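Local atomic coordinates of 2-oxoglutarate-dependent dioxygenase DAO (Oryza sativa subsp. indica, PDB entry 6KUN), a protein that probably catalyses the iron- and 2-oxoglutarate-dependent oxidation of the auxin indole-3-acetic acid to inactive 2-oxoindole-3-acetic acid. Residues A51-L56 and F153-Y158; D163-P168 and V237-R242; T180-D185 and G189-L194. All coordinates share one frame; numbering follows the deposited sequence.

Contact 1: A51-L56 and F153-Y158; sequences AAVRAL and FRMNRY. With AKG (2-oxoglutaric acid), chain G; IAC (1H-indol-3-ylacetic acid), chain H.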
loop_
_atom_site.group_PDB
_atom_site.type_symbol
_atom_site.label_atom_id
_atom_site.label_comp_id
_atom_site.label_asym_id
_atom_site.label_seq_id
_atom_site.Cartn_x
_atom_site.Cartn_y
_atom_site.Cartn_z
ATOM N N ALA B 51 9.011 -2.664 -0.242
ATOM C CA ALA B 51 9.865 -2.981 0.901
ATOM C C ALA B 51 11.347 -2.890 0.535
ATOM O O ALA B 51 12.149 -2.321 1.279
ATOM C CB ALA B 51 9.535 -4.377 1.409
ATOM N N ALA B 52 11.732 -3.439 -0.616
ATOM C CA ALA B 52 13.132 -3.416 -1.016
ATOM C C ALA B 52 13.639 -1.987 -1.178
ATOM O O ALA B 52 14.735 -1.652 -0.717
ATOM C CB ALA B 52 13.321 -4.189 -2.329
ATOM N N VAL B 53 12.860 -1.126 -1.828
ATOM C CA VAL B 53 13.301 0.254 -2.010
ATOM C C VAL B 53 13.452 0.957 -0.669
ATOM O O VAL B 53 14.390 1.745 -0.454
ATOM C CB VAL B 53 12.326 1.002 -2.929
ATOM C CG1 VAL B 53 12.720 2.466 -3.015
ATOM C CG2 VAL B 53 12.373 0.399 -4.344
ATOM N N ARG B 54 12.522 0.712 0.246
ATOM C CA ARG B 54 12.656 1.276 1.588
ATOM C C ARG B 54 13.843 0.695 2.335
ATOM O O ARG B 54 14.513 1.435 3.055
ATOM C CB ARG B 54 11.353 1.073 2.352
ATOM C CG ARG B 54 10.403 2.269 2.130
ATOM C CD ARG B 54 8.933 1.914 2.099
ATOM N NE ARG B 54 8.564 0.949 3.122
ATOM C CZ ARG B 54 7.311 0.674 3.479
ATOM N NH1 ARG B 54 6.292 1.309 2.905
ATOM N NH2 ARG B 54 7.076 -0.230 4.421
ATOM N N ALA B 55 14.157 -0.583 2.109
ATOM C CA ALA B 55 15.355 -1.178 2.690
ATOM C C ALA B 55 16.623 -0.531 2.135
ATOM O O ALA B 55 17.548 -0.214 2.890
ATOM C CB ALA B 55 15.365 -2.680 2.425
ATOM N N LEU B 56 16.664 -0.276 0.832
ATOM C CA LEU B 56 17.807 0.392 0.242
ATOM C C LEU B 56 18.013 1.757 0.871
ATOM O O LEU B 56 19.143 2.154 1.190
ATOM C CB LEU B 56 17.631 0.544 -1.266
ATOM C CG LEU B 56 17.889 -0.680 -2.100
ATOM C CD1 LEU B 56 17.644 -0.276 -3.556
ATOM C CD2 LEU B 56 19.304 -1.225 -1.838
ATOM N N PHE B 153 16.477 4.043 -15.015
ATOM C CA PHE B 153 15.648 3.552 -13.924
ATOM C C PHE B 153 16.091 4.310 -12.692
ATOM O O PHE B 153 17.294 4.393 -12.429
ATOM C CB PHE B 153 15.819 2.044 -13.735
ATOM C CG PHE B 153 14.994 1.466 -12.591
ATOM C CD1 PHE B 153 13.616 1.403 -12.676
ATOM C CD2 PHE B 153 15.609 0.956 -11.467
ATOM C CE1 PHE B 153 12.864 0.859 -11.641
ATOM C CE2 PHE B 153 14.858 0.415 -10.447
ATOM C CZ PHE B 153 13.509 0.363 -10.524
ATOM N N ARG B 154 15.151 4.904 -11.971
ATOM C CA ARG B 154 15.505 5.676 -10.775
ATOM C C ARG B 154 14.617 5.288 -9.593
ATOM O O ARG B 154 13.404 5.083 -9.730
ATOM C CB ARG B 154 15.384 7.156 -11.034
ATOM C CG ARG B 154 16.413 8.031 -10.417
ATOM C CD ARG B 154 16.065 9.507 -10.683
ATOM N NE ARG B 154 16.648 10.046 -11.915
ATOM C CZ ARG B 154 16.280 11.199 -12.474
ATOM N NH1 ARG B 154 15.315 11.927 -11.924
ATOM N NH2 ARG B 154 16.863 11.617 -13.588
ATOM N N MET B 155 15.246 5.145 -8.441
ATOM C CA MET B 155 14.577 4.982 -7.154
ATOM C C MET B 155 14.886 6.240 -6.370
ATOM O O MET B 155 16.063 6.636 -6.285
ATOM C CB MET B 155 15.052 3.719 -6.436
ATOM C CG MET B 155 14.644 2.435 -7.152
ATOM S SD MET B 155 15.455 0.927 -6.506
ATOM C CE MET B 155 17.206 1.224 -6.871
ATOM N N ASN B 156 13.841 6.894 -5.863
ATOM C CA ASN B 156 14.001 8.221 -5.275
ATOM C C ASN B 156 13.479 8.245 -3.832
ATOM O O ASN B 156 12.477 7.603 -3.503
ATOM C CB ASN B 156 13.236 9.332 -6.044
ATOM C CG ASN B 156 13.416 9.264 -7.562
ATOM O OD1 ASN B 156 14.503 9.465 -8.083
ATOM N ND2 ASN B 156 12.318 9.010 -8.274
ATOM N N ARG B 157 14.106 9.073 -3.003
ATOM C CA ARG B 157 13.571 9.388 -1.684
ATOM C C ARG B 157 13.732 10.873 -1.410
ATOM O O ARG B 157 14.828 11.423 -1.546
ATOM C CB ARG B 157 14.268 8.583 -0.594
ATOM C CG ARG B 157 13.644 8.720 0.752
ATOM C CD ARG B 157 14.195 7.699 1.715
ATOM N NE ARG B 157 15.412 8.138 2.372
ATOM C CZ ARG B 157 15.793 7.726 3.587
ATOM N NH1 ARG B 157 15.038 6.875 4.256
ATOM N NH2 ARG B 157 16.916 8.170 4.119
ATOM N N TYR B 158 12.631 11.518 -1.039
ATOM C CA TYR B 158 12.631 12.925 -0.611
ATOM C C TYR B 158 12.423 12.924 0.898
ATOM O O TYR B 158 11.402 12.442 1.394
ATOM C CB TYR B 158 11.559 13.746 -1.349
ATOM C CG TYR B 158 11.659 13.637 -2.870
ATOM C CD1 TYR B 158 11.221 12.494 -3.528
ATOM C CD2 TYR B 158 12.205 14.657 -3.637
ATOM C CE1 TYR B 158 11.321 12.368 -4.897
ATOM C CE2 TYR B 158 12.315 14.542 -5.009
ATOM C CZ TYR B 158 11.864 13.394 -5.633
ATOM O OH TYR B 158 11.956 13.264 -7.003
HETATM C C1 AKG G . 9.942 13.211 -12.362
HETATM O O1 AKG G . 9.248 12.176 -12.462
HETATM O O2 AKG G . 10.788 13.525 -13.227
HETATM C C2 AKG G . 9.759 14.078 -11.202
HETATM O O5 AKG G . 9.426 15.242 -11.353
HETATM C C3 AKG G . 9.984 13.526 -9.815
HETATM C C4 AKG G . 9.390 12.126 -9.723
HETATM C C5 AKG G . 9.593 11.584 -8.328
HETATM O O3 AKG G . 8.586 11.397 -7.609
HETATM O O4 AKG G . 10.757 11.343 -7.944
HETATM C C IAC H . 17.894 17.322 -17.997
HETATM C C1 IAC H . 18.718 16.685 -17.132
HETATM C C2 IAC H . 19.184 17.340 -15.964
HETATM C C3 IAC H . 18.792 18.631 -15.704
HETATM C C4 IAC H . 17.940 19.274 -16.584
HETATM C C5 IAC H . 17.523 18.627 -17.720
HETATM C C7 IAC H . 18.940 15.453 -17.616
HETATM C C8 IAC H . 18.252 15.303 -18.806
HETATM C C17 IAC H . 19.776 14.273 -17.125
HETATM C C18 IAC H . 19.067 13.447 -16.067
HETATM N N IAC H . 17.602 16.474 -19.040
HETATM O O2 IAC H . 19.760 12.950 -15.136
HETATM O O3 IAC H . 17.824 13.242 -16.134
HETATM O O HOH W 1 13.446 4.199 3.378
#
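Met155 meets Val53 and Leu56 by apolar contact alone. Its SD lies 3.8 Å from Val53 CG2, while its methyl CE reaches Leu56 CD1 at 3.7 Å, the leucine crossing the methionine side chain at about a right angle. The bend at the thioether (chi3 -64°) turns CE out of the line of the chain and brings it up to Leu56. All three residues are buried. Farther along, a water donates to Arg54 O at 3.0 Å and accepts a weak bond from Arg157 NH1.

In the next shell, Met155 packs on Phe89 and Met49, and Val53 rests on Val243. Side chains alternate along the strand, and the evidence is at the ligands: Tyr158 OH gives a very short hydrogen bond of 2.5 Å to 2-oxoglutarate O4, an atom at the edge of the tyrosine ring, in its plane. Asn156 ND2 comes within 2.8 Å of the same O4, with Tyr86 bonded to its OD1 and Ser244 to its ND2. Arg154 turns the edge of its guanidinium to indole-3-acetate O3. A helix packed on one face of a strand and the co-substrate bound on the other fit the jelly-roll (double-stranded beta-helix) core of 2-oxoglutarate-dependent dioxygenases.

Contact 2: D163-P168 and V237-R242; sequences DSVGSP and VAAVPR. With AKG (2-oxoglutaric acid), chain G.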
loop_
_atom_site.group_PDB
_atom_site.type_symbol
_atom_site.label_atom_id
_atom_site.label_comp_id
_atom_site.label_asym_id
_atom_site.label_seq_id
_atom_site.Cartn_x
_atom_site.Cartn_y
_atom_site.Cartn_z
ATOM N N ASP B 163 9.257 20.761 8.767
ATOM C CA ASP B 163 9.617 22.046 8.180
ATOM C C ASP B 163 9.461 22.085 6.659
ATOM O O ASP B 163 9.479 23.179 6.081
ATOM C CB ASP B 163 11.061 22.373 8.557
ATOM C CG ASP B 163 11.252 22.510 10.055
ATOM O OD1 ASP B 163 10.230 22.700 10.764
ATOM O OD2 ASP B 163 12.410 22.423 10.522
ATOM N N SER B 164 9.337 20.916 6.005
ATOM C CA SER B 164 9.226 20.850 4.549
ATOM C C SER B 164 7.801 21.066 4.079
ATOM O O SER B 164 7.596 21.405 2.924
ATOM C CB SER B 164 9.659 19.462 4.049
ATOM O OG SER B 164 11.029 19.236 4.318
ATOM N N VAL B 165 6.809 20.832 4.941
ATOM C CA VAL B 165 5.432 20.820 4.493
ATOM C C VAL B 165 5.027 22.178 3.930
ATOM O O VAL B 165 5.219 23.229 4.567
ATOM C CB VAL B 165 4.487 20.396 5.634
ATOM C CG1 VAL B 165 3.052 20.578 5.150
ATOM C CG2 VAL B 165 4.746 18.965 6.054
ATOM N N GLY B 166 4.378 22.140 2.758
ATOM C CA GLY B 166 3.990 23.324 2.033
ATOM C C GLY B 166 5.046 23.860 1.079
ATOM O O GLY B 166 4.826 24.908 0.454
ATOM N N SER B 167 6.164 23.235 0.989
ATOM C CA SER B 167 7.299 23.613 0.158
ATOM C C SER B 167 7.357 22.742 -1.105
ATOM O O SER B 167 6.942 21.584 -1.094
ATOM C CB SER B 167 8.594 23.444 0.964
ATOM O OG SER B 167 9.733 23.896 0.255
ATOM N N PRO B 168 7.861 23.241 -2.230
ATOM C CA PRO B 168 8.085 22.350 -3.379
ATOM C C PRO B 168 9.104 21.259 -3.075
ATOM O O PRO B 168 10.204 21.528 -2.580
ATOM C CB PRO B 168 8.597 23.300 -4.471
ATOM C CG PRO B 168 7.994 24.615 -4.130
ATOM C CD PRO B 168 7.881 24.668 -2.616
ATOM N N VAL B 237 3.666 17.569 0.723
ATOM C CA VAL B 237 2.323 17.595 1.258
ATOM C C VAL B 237 2.237 16.923 2.611
ATOM O O VAL B 237 1.162 16.941 3.227
ATOM C CB VAL B 237 1.318 16.968 0.271
ATOM C CG1 VAL B 237 1.421 17.659 -1.103
ATOM C CG2 VAL B 237 1.551 15.474 0.140
ATOM N N ALA B 238 3.335 16.362 3.109
ATOM C CA ALA B 238 3.310 15.684 4.398
ATOM C C ALA B 238 4.706 15.670 4.978
ATOM O O ALA B 238 5.701 15.853 4.265
ATOM C CB ALA B 238 2.780 14.252 4.271
ATOM N N ALA B 239 4.777 15.434 6.290
ATOM C CA ALA B 239 6.040 15.463 7.014
ATOM C C ALA B 239 6.719 14.101 7.076
ATOM O O ALA B 239 7.440 13.820 8.039
ATOM C CB ALA B 239 5.816 16.001 8.436
ATOM N N VAL B 240 6.483 13.237 6.095
ATOM C CA VAL B 240 7.147 11.933 6.044
ATOM C C VAL B 240 7.865 11.757 4.708
ATOM O O VAL B 240 7.475 12.367 3.704
ATOM C CB VAL B 240 6.133 10.795 6.273
ATOM C CG1 VAL B 240 5.392 11.022 7.574
ATOM C CG2 VAL B 240 5.133 10.742 5.124
ATOM N N PRO B 241 8.934 10.970 4.652
ATOM C CA PRO B 241 9.643 10.779 3.377
ATOM C C PRO B 241 8.728 10.247 2.278
ATOM O O PRO B 241 7.890 9.373 2.513
ATOM C CB PRO B 241 10.729 9.756 3.721
ATOM C CG PRO B 241 10.878 9.819 5.210
ATOM C CD PRO B 241 9.552 10.240 5.769
ATOM N N ARG B 242 8.928 10.753 1.065
ATOM C CA ARG B 242 8.210 10.269 -0.109
ATOM C C ARG B 242 9.137 9.439 -0.998
ATOM O O ARG B 242 10.174 9.922 -1.450
ATOM C CB ARG B 242 7.626 11.439 -0.901
ATOM C CG ARG B 242 7.102 11.058 -2.276
ATOM C CD ARG B 242 6.457 12.245 -2.970
ATOM N NE ARG B 242 6.018 11.917 -4.323
ATOM C CZ ARG B 242 6.835 11.781 -5.362
ATOM N NH1 ARG B 242 8.142 11.947 -5.206
ATOM N NH2 ARG B 242 6.348 11.481 -6.558
HETATM C C1 AKG G . 9.942 13.211 -12.362
HETATM O O1 AKG G . 9.248 12.176 -12.462
HETATM O O2 AKG G . 10.788 13.525 -13.227
HETATM C C2 AKG G . 9.759 14.078 -11.202
HETATM O O5 AKG G . 9.426 15.242 -11.353
HETATM C C3 AKG G . 9.984 13.526 -9.815
HETATM C C4 AKG G . 9.390 12.126 -9.723
HETATM C C5 AKG G . 9.593 11.584 -8.328
HETATM O O3 AKG G . 8.586 11.397 -7.609
HETATM O O4 AKG G . 10.757 11.343 -7.944
#
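Val165 sets one methyl, CG2, over the peptide that joins Ala238 to Ala239. The apolar evidence is compact: CG2 is 3.5 Å from Ala238 C and equally 3.5 Å from Ala239 N, standing nearly perpendicular above the flat of that peptide, and it touches Ala239 CB at 4.0 Å. With chi1 at 173°, CG1 is trans to the valine nitrogen and CG2 is left as the branch that leans over the alanines. Val165 makes every touch from the 163-168 side of this surface contact.

Backbone bonds give the first loop its shape. Ser164 to Ser167 form a type II beta turn closed by Ser167 N to Ser164 O at 3.0 Å, with Val165 at one central position and Gly166 at the other. Gly166 has phi 88°, where a CB would press on the preceding carbonyl oxygen. Main-chain hydrogen bonds of Gly166 and Ser167 with Cys236 tie the turn to the chain just ahead of Val237.

Charge governs the far end of 237-242. The Arg242 side chain, extended from CG to NE, carries its guanidinium to the distal (C5) carboxylate of 2-oxoglutarate, and both NH1 and NH2 point to O3; the modelled bonds are too short for their lengths to be trusted, since O3 sits implausibly close to CZ. Arg242 and Ser244, two positions apart, match the Arg-X-Ser motif by which plant 2-oxoglutarate-dependent dioxygenases bind the distal carboxylate of their co-substrate.

Contact 3: T180-D185 and G189-L194; sequences TVLQED and GGLEVL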
loop_
_atom_site.group_PDB
_atom_site.type_symbol
_atom_site.label_atom_id
_atom_site.label_comp_id
_atom_site.label_asym_id
_atom_site.label_seq_id
_atom_site.Cartn_x
_atom_site.Cartn_y
_atom_site.Cartn_z
ATOM N N THR B 180 7.885 8.666 -19.536
ATOM C CA THR B 180 8.293 8.268 -18.206
ATOM C C THR B 180 7.165 7.530 -17.515
ATOM O O THR B 180 6.027 8.009 -17.525
ATOM C CB THR B 180 8.688 9.481 -17.375
ATOM O OG1 THR B 180 9.706 10.197 -18.063
ATOM C CG2 THR B 180 9.249 8.998 -16.016
ATOM N N VAL B 181 7.478 6.370 -16.899
ATOM C CA VAL B 181 6.501 5.641 -16.110
ATOM C C VAL B 181 6.905 5.772 -14.652
ATOM O O VAL B 181 8.024 5.410 -14.291
ATOM C CB VAL B 181 6.373 4.162 -16.508
ATOM C CG1 VAL B 181 5.251 3.507 -15.694
ATOM C CG2 VAL B 181 6.083 4.031 -17.959
ATOM N N LEU B 182 5.982 6.247 -13.817
ATOM C CA LEU B 182 6.248 6.544 -12.414
ATOM C C LEU B 182 5.367 5.664 -11.528
ATOM O O LEU B 182 4.185 5.457 -11.823
ATOM C CB LEU B 182 5.943 8.032 -12.102
ATOM C CG LEU B 182 6.582 9.151 -12.916
ATOM C CD1 LEU B 182 5.926 10.479 -12.536
ATOM C CD2 LEU B 182 8.071 9.216 -12.693
ATOM N N GLN B 183 5.940 5.219 -10.413
ATOM C CA GLN B 183 5.194 4.585 -9.332
ATOM C C GLN B 183 5.360 5.438 -8.073
ATOM O O GLN B 183 6.422 5.434 -7.449
ATOM C CB GLN B 183 5.702 3.165 -9.083
ATOM C CG GLN B 183 5.089 2.491 -7.868
ATOM C CD GLN B 183 4.303 1.245 -8.226
ATOM O OE1 GLN B 183 4.795 0.125 -8.087
ATOM N NE2 GLN B 183 3.073 1.435 -8.690
ATOM N N GLU B 184 4.313 6.176 -7.713
ATOM C CA GLU B 184 4.388 7.160 -6.637
ATOM C C GLU B 184 4.101 6.483 -5.303
ATOM O O GLU B 184 3.522 5.402 -5.235
ATOM C CB GLU B 184 3.391 8.306 -6.891
ATOM C CG GLU B 184 3.481 9.492 -5.917
ATOM C CD GLU B 184 2.563 10.640 -6.324
ATOM O OE1 GLU B 184 1.839 10.490 -7.332
ATOM O OE2 GLU B 184 2.566 11.689 -5.647
ATOM N N ASP B 185 4.544 7.124 -4.238
ATOM C CA ASP B 185 4.266 6.635 -2.895
ATOM C C ASP B 185 2.772 6.662 -2.649
ATOM O O ASP B 185 2.154 7.712 -2.796
ATOM C CB ASP B 185 4.980 7.516 -1.879
ATOM C CG ASP B 185 5.239 6.799 -0.595
ATOM O OD1 ASP B 185 4.391 5.963 -0.206
ATOM O OD2 ASP B 185 6.307 7.070 0.003
ATOM N N GLY B 189 1.564 11.869 -1.583
ATOM C CA GLY B 189 1.393 12.327 -2.947
ATOM C C GLY B 189 2.365 13.443 -3.258
ATOM O O GLY B 189 3.572 13.337 -3.018
ATOM N N GLY B 190 1.840 14.540 -3.779
ATOM C CA GLY B 190 2.639 15.708 -4.071
ATOM C C GLY B 190 2.853 15.981 -5.545
ATOM O O GLY B 190 3.139 17.130 -5.900
ATOM N N LEU B 191 2.754 14.968 -6.409
ATOM C CA LEU B 191 2.964 15.203 -7.834
ATOM C C LEU B 191 1.832 16.062 -8.368
ATOM O O LEU B 191 0.655 15.815 -8.089
ATOM C CB LEU B 191 3.041 13.895 -8.621
ATOM C CG LEU B 191 3.267 14.051 -10.130
ATOM C CD1 LEU B 191 4.580 14.690 -10.542
ATOM C CD2 LEU B 191 3.135 12.694 -10.809
ATOM N N GLU B 192 2.198 17.074 -9.147
ATOM C CA GLU B 192 1.226 17.967 -9.757
ATOM C C GLU B 192 1.663 18.179 -11.201
ATOM O O GLU B 192 2.868 18.237 -11.496
ATOM C CB GLU B 192 1.168 19.295 -9.000
ATOM C CG GLU B 192 0.673 19.197 -7.536
ATOM C CD GLU B 192 0.595 20.567 -6.881
ATOM O OE1 GLU B 192 1.126 21.533 -7.470
ATOM O OE2 GLU B 192 0.003 20.680 -5.782
ATOM N N VAL B 193 0.699 18.246 -12.085
ATOM C CA VAL B 193 0.961 18.512 -13.499
ATOM C C VAL B 193 0.196 19.757 -13.931
ATOM O O VAL B 193 -0.909 20.038 -13.458
ATOM C CB VAL B 193 0.562 17.314 -14.387
ATOM C CG1 VAL B 193 1.355 16.062 -13.971
ATOM C CG2 VAL B 193 -0.921 17.088 -14.272
ATOM N N LEU B 194 0.804 20.495 -14.846
ATOM C CA LEU B 194 0.194 21.671 -15.441
ATOM C C LEU B 194 -0.767 21.228 -16.526
ATOM O O LEU B 194 -0.358 20.961 -17.659
ATOM C CB LEU B 194 1.272 22.575 -16.023
ATOM C CG LEU B 194 0.819 23.990 -16.342
ATOM C CD1 LEU B 194 -0.400 24.039 -17.214
ATOM C CD2 LEU B 194 0.530 24.694 -15.027
#
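The Glu184 carboxylate lies between Leu191 CB, displaced to one side of its plane, and Gly189 CA, displaced to the other, each 4.0 Å from Glu184 CD. A second flat group, the Gly189-Gly190 peptide, has Glu184 OE2 almost directly over its carbonyl carbon, 3.0 Å from Gly189 C, so the packing is tight. These residues bridge the two sheets of the jelly roll: 180-183 belongs to the larger, 191-194 to the smaller.

Glu184 reaches across because its CG is trans to the backbone nitrogen (chi1 -173°) and the chain stays extended beyond it. Leu191 N then donates to OE2 at 3.4 Å, a weak bond though nearly straight at 164°. The nearby Gly189 O, 3.3 Å from Glu184 OE2, is another acceptor and would probably disfavour the carboxylate charge; Arg242 NE, in a long, weak ion pair with OE2, would probably offset this. Substituting an alanine here would probably leave Leu191 N without this acceptor, Arg242 without that charge, and a gap over the Gly189 carbonyl.

Gly190, at phi 109°, makes the bend before the second strand, where a CB would strike the preceding carbonyl oxygen. Leu191 also packs on His232, a predicted iron ligand, and Leu182 touches 2-oxoglutarate. Between the sheets, their side chains cross at about a right angle, with Leu182 CD1 4.0 Å from Leu191 CD2.

From the N terminus, contact 1 first closes a long loop, bringing helix 43-57 onto strand 151-158 across 96 intervening residues. Only then does contact 2 open; it joins the loop before strand 168-173 to the loop between strands 232-235 and 242-249. Contact 3 falls wholly within that span, its segments just three residues apart, and joins the larger sheet to the four-stranded one. None of the loops cross. Contacts 1 and 2 meet where strands 151-158 and 242-249 pair, with a probable hydrogen bond from Tyr158 N to Arg242 O at 3.0 Å. Contacts 2 and 3 meet at Arg242, whose CD packs against Gly189 O. Contacts 1 and 3 do not touch, yet residues of all three border 2-oxoglutarate.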